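Local coordinates for protein 1-deoxy-D-xylulose 5-phosphate reductoisomerase (Zymomonas mobilis, PDB 1R0K) that catalyses the NADPH-dependent rearrangement and reduction of 1-deoxy-D-xylulose 5-phosphate to 2-C-methyl-D-erythritol 4-phosphate, using a divalent metal ion, in isoprenoid biosynthesis, at residues Asp95-Ile101 against Lys118-Asn124; Val191-Val197 against Phe336-Lys340; Phe160-Arg165 against Leu228-Pro232; Glu126-Ser130 against Pro322-Asn326. All coordinates share one frame; numbering follows the deposited sequence.

Interaction 1: residues Asp95-Ile101 against Lys118-Asn124; sequences DWTMAAI and KTVALAN
The carbonyl oxygen of Ala99 is gripped by two backbone amides, Ala123 N at 3.0 Å and Asn124 N at 3.1 Å, which reach it from opposite faces of the carbonyl plane. Just beyond, the Asn124 side chain takes over: ND2 donates to Ile101 O at 2.6 Å, in the plane of that carbonyl and close to the amide's own plane. A second bond from ND2 to Gly103 O and one between OD1 and Ser127 OG fix the rotation of the amide. Before this fork the two strands pair in parallel, Thr97 and Ala99 each bonding to residues on both sides of their partners, with Ala99 N to Ala121 O at 2.8 Å nearly straight (171°). On the face carrying Trp96, the small CB of Ala121 lies 3.5 Å from CZ2 of the indole, while Thr119 CG2 meets CD1; Met98, bent at chi2 and chi3, sets CE against the same methyl. Trp96 NE1 is taken by Thr273 O. Ala99 CB, on the other face, touches Val120 and Leu122. Strands 96-99 and 119-122, linked through helix 107-115, form a beta-alpha-beta crossover of the Rossmann-like domain, in which Asn124, just past strand 119-122, is predicted to bind NADPH.

Interaction 2: residues Val191-Val197 against Phe336-Lys340; sequences VTPERAV and FLDKK
With CG anti to the backbone N (chi1 171°), the ring of Phe336 leaves the last turn of helix 321-337 and reaches the start of helix 193-196. Lys339 supplies the other arm: its CG stands beside the backbone N (chi1 -57°), and from there the chain runs extended to the carboxylate of Glu194, whose own chain bends at chi2. Over one face of the Phe336 ring sits Pro193 CG, 4.0 Å from the centroid and 16° off the ring normal, a CH-pi contact displaced toward the rim. The ring edge meets Val191 O, 3.4 Å from CE1, and the methyl of Ala196, 3.9 Å from CE2. Pro193 CG also packs on Lys339 CG, the two side chains crossing at about a right angle. Nearby, Leu337 CD2 touches Val197 CG1 at 3.7 Å, and Ile210 of helix 206-214 closes against Phe336, Ala196 and Val197. One helix start and one helix end are capped locally. Thr192, the N-cap residue, accepts a weak bond from Arg195 N through OG1, whereas Lys339 has positive phi in a Schellman motif. The salt bridge from Lys339 NZ to Glu194 OE2, 2.5 Å as modelled and doubtfully short, joins two solvent-exposed side chains, so the contact combines an apolar, proline-on-aromatic interior with an ion pair whose strength is probably tempered by solvent.

Interaction 3: residues Phe160-Arg165 against Leu228-Pro232; sequences FPHHNR and LFQIP
Phe160 lays one face of its ring on Phe229, whose CD1 stands 3.8 Å above the plane of the Phe160 ring, over its centre. The two rings are inclined at 42°, their centroids 5.1 Å apart. Phe160 CE1 also meets Phe229 CB at 3.8 Å, while the methyl CG2 of Ile231 comes up to the ring edge, 4.0 Å from CZ. Arg165 lies alongside Gln230 with the same heading, its guanidinium plane steeply inclined to the amide plane; its CD packs against Phe229 O, and a bend at chi3 (-61°) turns NE to Gln230 O, a weak bond of 3.3 Å with an N-H...O angle of only 125°. An alanine in place of Phe160 is likely to leave Phe229 CD1 and Ile231 CG2 without the ring they pack on. In the second shell, Pro161 CD covers the other face of Phe160, and a type II beta turn from Pro161 to Asn164 carries the chain round to Arg165. Gln230, with positive phi, takes the backbone out of helix 216-229, and its NE2 is held by His227 O. Val168 touches both Phe160 and Ile231, and Ile156 packs on Phe229. The arrangement joins the exits of helices 151-159 and 216-229 against strand 168-175 of the mixed sheet; these helices carry Glu152 and Glu221, predicted manganese ligands, whose side chains come within about 8 and 9 Å of that of Phe229.

Interaction 4: residues Glu126-Ser130 against Pro322-Asn326; sequences ESLVS and PAVMN
Val129 and Asn326 meet with their side chains at about a right angle, CG1 of the valine 3.8 Å from CB of the asparagine. Both branches are set by an extended first torsion: Val129 CG1 lies anti to its own N (chi1 171°), and Asn326 CG does likewise at 180°, which places its amide beside the Ser130 hydroxyl and the waters at Glu126. One turn earlier on that helix, Ala323 presents its methyl to Ser130 CB at 3.9 Å, and Pro322 CB rests on Val129 O. No direct hydrogen bond spans the segments; waters do the polar work. Asn326 ND2 donates to one water, 2.8 Å away, that lies within hydrogen-bonding distance of Glu126 OE2, while a second water links OD1 and OE2, so that both ends of the amide are joined through water to the same carboxylate oxygen. This is a helix-to-helix junction between the short helix 126-129, which follows strand 119-122 of the Rossmann-like domain, and the long helix 321-337; Glu126 is predicted to bind NADPH. A further water accepts from Ser130 OG and Asn326 ND2 and donates to Ala323 O. A leucine in place of Asn326 would probably leave the waters beside Glu126 without their amide partners. Around the pair, Ile371 of helix 365-385 lies on Ala323, Val368 of the same helix on Ser130, and Glu224 of helix 216-229 on Val129. The backbone of Ala323 is bridged as well, its N donating to a water, 2.9 Å away, that donates to Ser130 O.

From the N terminus, interaction 1 closes first, a short loop holding helix 107-115, between neighbouring strands of the parallel sheet. Helix 126-129 follows strand 119-122 directly and opens interaction 4, whose second half waits until helix 321-337; the two contacts touch where Leu122 packs on Leu128. Interaction 3 opens and closes within that long loop, binding the ends of helices 151-159 and 216-229, and Leu228 reaches back to Leu128. Interaction 2 starts inside interaction 3 and ends after interaction 4, crossing both. It shares helix 321-337 with interaction 4, their centres about 23 Å apart. Together the contacts tie the Rossmann-like sheet, the region around strand 168-175 and helix 216-229, and the C-terminal helices.

Interaction 1: residues Asp95-Ile101 against Lys118-Asn124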
# COMPACT_ATOMS: atom_id res chain seq x y z
N ASP B 95 -8.59 -27.57 -1.17
CA ASP B 95 -8.44 -26.47 -2.11
C ASP B 95 -7.48 -25.44 -1.53
O ASP B 95 -6.78 -24.75 -2.27
CB ASP B 95 -9.79 -25.80 -2.38
CG ASP B 95 -9.70 -24.75 -3.48
OD1 ASP B 95 -9.44 -25.12 -4.65
OD2 ASP B 95 -9.89 -23.55 -3.18
N TRP B 96 -7.43 -25.36 -0.21
CA TRP B 96 -6.55 -24.41 0.46
C TRP B 96 -5.73 -25.15 1.49
O TRP B 96 -6.27 -25.83 2.36
CB TRP B 96 -7.37 -23.32 1.15
CG TRP B 96 -6.55 -22.19 1.67
CD1 TRP B 96 -6.12 -21.10 0.97
CD2 TRP B 96 -6.07 -22.02 3.01
NE1 TRP B 96 -5.42 -20.25 1.79
CE2 TRP B 96 -5.37 -20.79 3.05
CE3 TRP B 96 -6.18 -22.78 4.18
CZ2 TRP B 96 -4.77 -20.31 4.22
CZ3 TRP B 96 -5.58 -22.30 5.35
CH2 TRP B 96 -4.89 -21.07 5.36
N THR B 97 -4.41 -25.02 1.40
CA THR B 97 -3.50 -25.69 2.31
C THR B 97 -2.55 -24.74 3.00
O THR B 97 -1.82 -23.99 2.35
CB THR B 97 -2.62 -26.74 1.58
OG1 THR B 97 -3.45 -27.73 0.98
CG2 THR B 97 -1.65 -27.41 2.56
N MET B 98 -2.56 -24.77 4.33
CA MET B 98 -1.64 -23.95 5.10
C MET B 98 -0.44 -24.85 5.35
O MET B 98 -0.54 -25.85 6.05
CB MET B 98 -2.28 -23.53 6.44
CG MET B 98 -1.30 -22.94 7.45
SD MET B 98 -0.33 -21.54 6.81
CE MET B 98 -1.53 -20.25 6.92
N ALA B 99 0.70 -24.50 4.75
CA ALA B 99 1.92 -25.28 4.91
C ALA B 99 2.72 -24.64 6.03
O ALA B 99 3.51 -23.73 5.80
CB ALA B 99 2.72 -25.26 3.62
N ALA B 100 2.51 -25.14 7.25
CA ALA B 100 3.18 -24.57 8.40
C ALA B 100 4.09 -25.52 9.17
O ALA B 100 4.45 -25.24 10.32
CB ALA B 100 2.15 -23.95 9.33
N ILE B 101 4.45 -26.64 8.56
CA ILE B 101 5.36 -27.59 9.21
C ILE B 101 6.75 -26.96 9.04
O ILE B 101 7.16 -26.68 7.92
CB ILE B 101 5.36 -28.96 8.50
CG1 ILE B 101 3.97 -29.60 8.61
CG2 ILE B 101 6.41 -29.88 9.12
CD1 ILE B 101 3.79 -30.83 7.75
N LYS B 118 -3.58 -26.54 -6.32
CA LYS B 118 -4.61 -25.64 -5.82
C LYS B 118 -3.98 -24.44 -5.13
O LYS B 118 -3.05 -23.83 -5.67
CB LYS B 118 -5.55 -26.39 -4.86
CG LYS B 118 -6.22 -27.59 -5.51
CD LYS B 118 -6.86 -27.19 -6.82
CE LYS B 118 -7.32 -28.41 -7.61
NZ LYS B 118 -7.91 -28.01 -8.92
N THR B 119 -4.47 -24.08 -3.95
CA THR B 119 -3.92 -22.93 -3.24
C THR B 119 -3.10 -23.36 -2.03
O THR B 119 -3.55 -24.17 -1.21
CB THR B 119 -5.03 -21.95 -2.79
OG1 THR B 119 -5.76 -21.50 -3.94
CG2 THR B 119 -4.44 -20.73 -2.10
N VAL B 120 -1.89 -22.82 -1.93
CA VAL B 120 -1.00 -23.14 -0.82
C VAL B 120 -0.53 -21.87 -0.13
O VAL B 120 0.13 -21.03 -0.75
CB VAL B 120 0.24 -23.92 -1.31
CG1 VAL B 120 1.14 -24.27 -0.12
CG2 VAL B 120 -0.19 -25.18 -2.04
N ALA B 121 -0.88 -21.73 1.14
CA ALA B 121 -0.43 -20.58 1.93
C ALA B 121 0.88 -21.10 2.53
O ALA B 121 0.88 -22.04 3.33
CB ALA B 121 -1.46 -20.26 3.04
N LEU B 122 1.99 -20.50 2.12
CA LEU B 122 3.31 -20.95 2.55
C LEU B 122 3.94 -20.24 3.74
O LEU B 122 4.22 -19.04 3.69
CB LEU B 122 4.28 -20.89 1.37
CG LEU B 122 5.73 -21.34 1.62
CD1 LEU B 122 5.75 -22.79 2.08
CD2 LEU B 122 6.55 -21.18 0.34
N ALA B 123 4.17 -21.00 4.81
CA ALA B 123 4.80 -20.49 6.02
C ALA B 123 6.17 -21.15 6.20
O ALA B 123 7.10 -20.52 6.71
CB ALA B 123 3.90 -20.79 7.22
N ASN B 124 6.30 -22.41 5.79
CA ASN B 124 7.56 -23.14 5.89
C ASN B 124 8.66 -22.37 5.15
O ASN B 124 8.53 -22.07 3.97
CB ASN B 124 7.41 -24.54 5.29
CG ASN B 124 8.74 -25.29 5.19
OD1 ASN B 124 9.48 -25.16 4.21
ND2 ASN B 124 9.06 -26.07 6.22
O HOH W 1 -7.42 -23.11 -4.88
O HOH W 2 -4.31 -26.80 -1.49

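Interaction 2: residues Val191-Val197 against Phe336-Lys340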
# COMPACT_ATOMS: atom_id res chain seq x y z
N VAL B 191 28.67 -10.89 23.44
CA VAL B 191 27.31 -11.34 23.73
C VAL B 191 27.22 -12.82 24.11
O VAL B 191 27.76 -13.69 23.42
CB VAL B 191 26.38 -11.05 22.53
CG1 VAL B 191 25.01 -11.69 22.75
CG2 VAL B 191 26.22 -9.54 22.37
N THR B 192 26.55 -13.10 25.23
CA THR B 192 26.38 -14.47 25.71
C THR B 192 25.04 -15.03 25.23
O THR B 192 24.11 -14.28 24.92
CB THR B 192 26.39 -14.55 27.25
OG1 THR B 192 25.26 -13.85 27.78
CG2 THR B 192 27.66 -13.93 27.82
N PRO B 193 24.91 -16.37 25.16
CA PRO B 193 23.68 -17.02 24.72
C PRO B 193 22.50 -16.62 25.60
O PRO B 193 21.38 -16.47 25.13
CB PRO B 193 24.00 -18.51 24.87
CG PRO B 193 25.48 -18.56 24.71
CD PRO B 193 25.94 -17.37 25.50
N GLU B 194 22.78 -16.44 26.89
CA GLU B 194 21.74 -16.06 27.84
C GLU B 194 21.15 -14.68 27.53
O GLU B 194 19.95 -14.47 27.65
CB GLU B 194 22.30 -16.10 29.27
CG GLU B 194 22.64 -17.50 29.75
CD GLU B 194 24.09 -17.89 29.50
OE1 GLU B 194 24.70 -17.40 28.52
OE2 GLU B 194 24.63 -18.71 30.28
N ARG B 195 22.00 -13.75 27.11
CA ARG B 195 21.53 -12.41 26.79
C ARG B 195 20.85 -12.37 25.43
O ARG B 195 19.79 -11.76 25.27
CB ARG B 195 22.68 -11.41 26.81
CG ARG B 195 22.22 -10.00 27.16
CD ARG B 195 22.45 -8.98 26.05
NE ARG B 195 23.84 -8.55 25.96
CZ ARG B 195 24.21 -7.33 25.59
NH1 ARG B 195 23.30 -6.42 25.29
NH2 ARG B 195 25.50 -7.02 25.50
N ALA B 196 21.47 -13.03 24.45
CA ALA B 196 20.98 -13.05 23.08
C ALA B 196 19.57 -13.61 22.87
O ALA B 196 18.86 -13.18 21.97
CB ALA B 196 21.96 -13.80 22.19
N VAL B 197 19.17 -14.57 23.69
CA VAL B 197 17.85 -15.17 23.53
C VAL B 197 16.74 -14.40 24.23
O VAL B 197 15.56 -14.71 24.04
CB VAL B 197 17.84 -16.62 24.03
CG1 VAL B 197 18.86 -17.44 23.26
CG2 VAL B 197 18.14 -16.66 25.52
N PHE B 336 26.73 -21.83 19.24
CA PHE B 336 26.76 -20.62 20.06
C PHE B 336 25.96 -20.85 21.33
O PHE B 336 26.44 -20.60 22.43
CB PHE B 336 26.18 -19.43 19.29
CG PHE B 336 25.99 -18.20 20.15
CD1 PHE B 336 27.07 -17.61 20.80
CD2 PHE B 336 24.72 -17.66 20.32
CE1 PHE B 336 26.89 -16.49 21.61
CE2 PHE B 336 24.52 -16.54 21.13
CZ PHE B 336 25.61 -15.95 21.78
N LEU B 337 24.72 -21.33 21.17
CA LEU B 337 23.85 -21.59 22.31
C LEU B 337 24.48 -22.60 23.27
O LEU B 337 24.27 -22.53 24.48
CB LEU B 337 22.50 -22.11 21.83
CG LEU B 337 21.64 -21.07 21.11
CD1 LEU B 337 20.39 -21.73 20.55
CD2 LEU B 337 21.26 -19.94 22.07
N ASP B 338 25.25 -23.54 22.72
CA ASP B 338 25.91 -24.57 23.53
C ASP B 338 27.23 -24.03 24.09
O ASP B 338 27.97 -24.75 24.76
CB ASP B 338 26.19 -25.81 22.68
CG ASP B 338 26.60 -27.01 23.52
OD1 ASP B 338 27.37 -27.85 23.01
OD2 ASP B 338 26.15 -27.11 24.68
N LYS B 339 27.51 -22.76 23.80
CA LYS B 339 28.72 -22.09 24.27
C LYS B 339 30.03 -22.66 23.76
O LYS B 339 31.01 -22.76 24.51
CB LYS B 339 28.72 -22.06 25.80
CG LYS B 339 27.49 -21.38 26.38
CD LYS B 339 27.55 -21.29 27.89
CE LYS B 339 26.34 -20.54 28.44
NZ LYS B 339 26.44 -20.39 29.91
N LYS B 340 30.06 -23.03 22.48
CA LYS B 340 31.27 -23.58 21.88
C LYS B 340 31.98 -22.52 21.04
O LYS B 340 33.16 -22.67 20.72
CB LYS B 340 30.94 -24.80 21.02
CG LYS B 340 30.60 -26.05 21.82
CD LYS B 340 30.51 -27.27 20.91
CE LYS B 340 30.32 -28.55 21.70
NZ LYS B 340 30.33 -29.75 20.81

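Interaction 3: residues Phe160-Arg165 against Leu228-Pro232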
# COMPACT_ATOMS: atom_id res chain seq x y z
N PHE B 160 2.46 -5.82 -4.42
CA PHE B 160 3.14 -6.25 -5.65
C PHE B 160 2.28 -6.32 -6.91
O PHE B 160 1.14 -6.77 -6.87
CB PHE B 160 3.77 -7.63 -5.40
CG PHE B 160 4.77 -8.05 -6.43
CD1 PHE B 160 6.09 -7.62 -6.35
CD2 PHE B 160 4.40 -8.89 -7.49
CE1 PHE B 160 7.04 -8.01 -7.31
CE2 PHE B 160 5.34 -9.28 -8.45
CZ PHE B 160 6.66 -8.84 -8.36
N PRO B 161 2.82 -5.88 -8.05
CA PRO B 161 2.05 -5.93 -9.30
C PRO B 161 2.15 -7.32 -9.91
O PRO B 161 3.01 -7.58 -10.76
CB PRO B 161 2.73 -4.87 -10.16
CG PRO B 161 4.18 -5.04 -9.78
CD PRO B 161 4.11 -5.19 -8.26
N HIS B 162 1.28 -8.22 -9.48
CA HIS B 162 1.28 -9.59 -10.00
C HIS B 162 1.03 -9.59 -11.50
O HIS B 162 0.16 -8.87 -11.99
CB HIS B 162 0.20 -10.42 -9.28
CG HIS B 162 0.25 -10.30 -7.79
ND1 HIS B 162 1.33 -10.71 -7.04
CD2 HIS B 162 -0.65 -9.80 -6.90
CE1 HIS B 162 1.11 -10.45 -5.76
NE2 HIS B 162 -0.09 -9.90 -5.65
N HIS B 163 1.79 -10.39 -12.24
CA HIS B 163 1.63 -10.49 -13.69
C HIS B 163 2.20 -9.27 -14.43
O HIS B 163 2.08 -9.15 -15.65
CB HIS B 163 0.15 -10.66 -14.06
CG HIS B 163 -0.51 -11.80 -13.35
ND1 HIS B 163 -1.75 -11.69 -12.75
CD2 HIS B 163 -0.10 -13.08 -13.13
CE1 HIS B 163 -2.07 -12.85 -12.19
NE2 HIS B 163 -1.09 -13.70 -12.41
N ASN B 164 2.82 -8.36 -13.68
CA ASN B 164 3.43 -7.16 -14.25
C ASN B 164 4.70 -6.80 -13.47
O ASN B 164 4.88 -5.66 -13.07
CB ASN B 164 2.45 -5.98 -14.20
CG ASN B 164 1.39 -6.07 -15.28
OD1 ASN B 164 1.70 -6.13 -16.47
ND2 ASN B 164 0.13 -6.06 -14.87
N ARG B 165 5.56 -7.79 -13.27
CA ARG B 165 6.79 -7.61 -12.52
C ARG B 165 7.67 -6.44 -12.96
O ARG B 165 8.40 -5.88 -12.14
CB ARG B 165 7.63 -8.89 -12.56
CG ARG B 165 6.93 -10.11 -12.00
CD ARG B 165 7.94 -11.21 -11.68
NE ARG B 165 8.67 -11.65 -12.87
CZ ARG B 165 8.14 -12.42 -13.82
NH1 ARG B 165 6.89 -12.85 -13.71
NH2 ARG B 165 8.87 -12.77 -14.87
N LEU B 228 10.07 -15.76 -4.46
CA LEU B 228 8.64 -15.45 -4.52
C LEU B 228 8.27 -14.42 -5.57
O LEU B 228 7.27 -14.57 -6.27
CB LEU B 228 8.17 -14.92 -3.17
CG LEU B 228 7.94 -15.90 -2.02
CD1 LEU B 228 7.81 -15.12 -0.72
CD2 LEU B 228 6.69 -16.72 -2.30
N PHE B 229 9.06 -13.36 -5.67
CA PHE B 229 8.73 -12.28 -6.58
C PHE B 229 9.45 -12.21 -7.91
O PHE B 229 9.09 -11.41 -8.77
CB PHE B 229 8.79 -10.98 -5.78
CG PHE B 229 7.93 -11.03 -4.54
CD1 PHE B 229 6.55 -11.09 -4.66
CD2 PHE B 229 8.50 -11.14 -3.28
CE1 PHE B 229 5.74 -11.28 -3.53
CE2 PHE B 229 7.70 -11.34 -2.15
CZ PHE B 229 6.32 -11.41 -2.27
N GLN B 230 10.46 -13.05 -8.08
CA GLN B 230 11.18 -13.14 -9.35
C GLN B 230 11.66 -11.84 -10.00
O GLN B 230 11.55 -11.69 -11.22
CB GLN B 230 10.30 -13.90 -10.34
CG GLN B 230 9.81 -15.25 -9.81
CD GLN B 230 10.85 -16.35 -9.91
OE1 GLN B 230 11.16 -16.83 -11.00
NE2 GLN B 230 11.41 -16.75 -8.77
N ILE B 231 12.17 -10.90 -9.22
CA ILE B 231 12.69 -9.68 -9.81
C ILE B 231 14.19 -9.67 -9.52
O ILE B 231 14.66 -10.35 -8.61
CB ILE B 231 12.05 -8.39 -9.22
CG1 ILE B 231 12.41 -8.24 -7.74
CG2 ILE B 231 10.54 -8.41 -9.41
CD1 ILE B 231 11.99 -6.90 -7.16
N PRO B 232 14.97 -8.92 -10.31
CA PRO B 232 16.43 -8.83 -10.14
C PRO B 232 16.84 -8.52 -8.70
O PRO B 232 16.26 -7.64 -8.06
CB PRO B 232 16.83 -7.72 -11.10
CG PRO B 232 15.84 -7.89 -12.21
CD PRO B 232 14.54 -8.10 -11.46

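Interaction 4: residues Glu126-Ser130 against Pro322-Asn326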
# COMPACT_ATOMS: atom_id res chain seq x y z
N GLU B 126 12.13 -23.31 4.80
CA GLU B 126 13.09 -24.12 4.05
C GLU B 126 12.65 -24.29 2.60
O GLU B 126 13.49 -24.40 1.69
CB GLU B 126 13.25 -25.50 4.69
CG GLU B 126 14.05 -25.53 6.00
CD GLU B 126 13.35 -24.83 7.15
OE1 GLU B 126 12.10 -24.73 7.12
OE2 GLU B 126 14.04 -24.41 8.10
N SER B 127 11.34 -24.31 2.37
CA SER B 127 10.80 -24.48 1.03
C SER B 127 11.42 -23.51 0.03
O SER B 127 11.77 -23.91 -1.08
CB SER B 127 9.28 -24.30 1.05
OG SER B 127 8.66 -25.36 1.75
N LEU B 128 11.56 -22.24 0.41
CA LEU B 128 12.13 -21.26 -0.51
C LEU B 128 13.59 -20.92 -0.23
O LEU B 128 14.33 -20.53 -1.12
CB LEU B 128 11.28 -19.99 -0.51
CG LEU B 128 9.83 -20.23 -0.92
CD1 LEU B 128 9.08 -18.91 -0.97
CD2 LEU B 128 9.78 -20.93 -2.28
N VAL B 129 14.00 -21.08 1.02
CA VAL B 129 15.38 -20.80 1.38
C VAL B 129 16.30 -21.89 0.84
O VAL B 129 17.30 -21.60 0.19
CB VAL B 129 15.56 -20.73 2.91
CG1 VAL B 129 17.05 -20.66 3.26
CG2 VAL B 129 14.84 -19.52 3.47
N SER B 130 15.93 -23.14 1.09
CA SER B 130 16.76 -24.26 0.67
C SER B 130 16.36 -24.89 -0.66
O SER B 130 17.22 -25.35 -1.41
CB SER B 130 16.76 -25.32 1.77
OG SER B 130 17.17 -24.75 3.00
N PRO B 322 22.24 -21.08 -1.00
CA PRO B 322 21.26 -20.76 0.05
C PRO B 322 21.02 -21.93 1.01
O PRO B 322 20.94 -21.74 2.22
CB PRO B 322 20.02 -20.37 -0.75
CG PRO B 322 20.62 -19.72 -1.98
CD PRO B 322 21.72 -20.71 -2.33
N ALA B 323 20.89 -23.14 0.47
CA ALA B 323 20.66 -24.30 1.31
C ALA B 323 21.87 -24.53 2.22
O ALA B 323 21.72 -24.85 3.40
CB ALA B 323 20.42 -25.55 0.44
N VAL B 324 23.07 -24.36 1.67
CA VAL B 324 24.29 -24.55 2.44
C VAL B 324 24.36 -23.51 3.55
O VAL B 324 24.69 -23.83 4.69
CB VAL B 324 25.55 -24.42 1.55
CG1 VAL B 324 26.81 -24.46 2.40
CG2 VAL B 324 25.57 -25.55 0.53
N MET B 325 24.04 -22.27 3.21
CA MET B 325 24.06 -21.19 4.20
C MET B 325 23.10 -21.49 5.35
O MET B 325 23.45 -21.33 6.52
CB MET B 325 23.68 -19.86 3.56
CG MET B 325 23.73 -18.68 4.51
SD MET B 325 23.09 -17.19 3.75
CE MET B 325 21.34 -17.41 4.02
N ASN B 326 21.88 -21.91 5.00
CA ASN B 326 20.87 -22.21 6.01
C ASN B 326 21.30 -23.34 6.93
O ASN B 326 21.20 -23.22 8.15
CB ASN B 326 19.55 -22.58 5.34
CG ASN B 326 18.47 -22.91 6.36
OD1 ASN B 326 18.01 -22.04 7.10
ND2 ASN B 326 18.07 -24.18 6.41
O HOH W 3 16.50 -25.33 8.49
O HOH W 4 15.64 -22.00 8.22
O HOH W 5 19.94 -23.79 -2.23
O HOH W 6 19.38 -26.09 4.24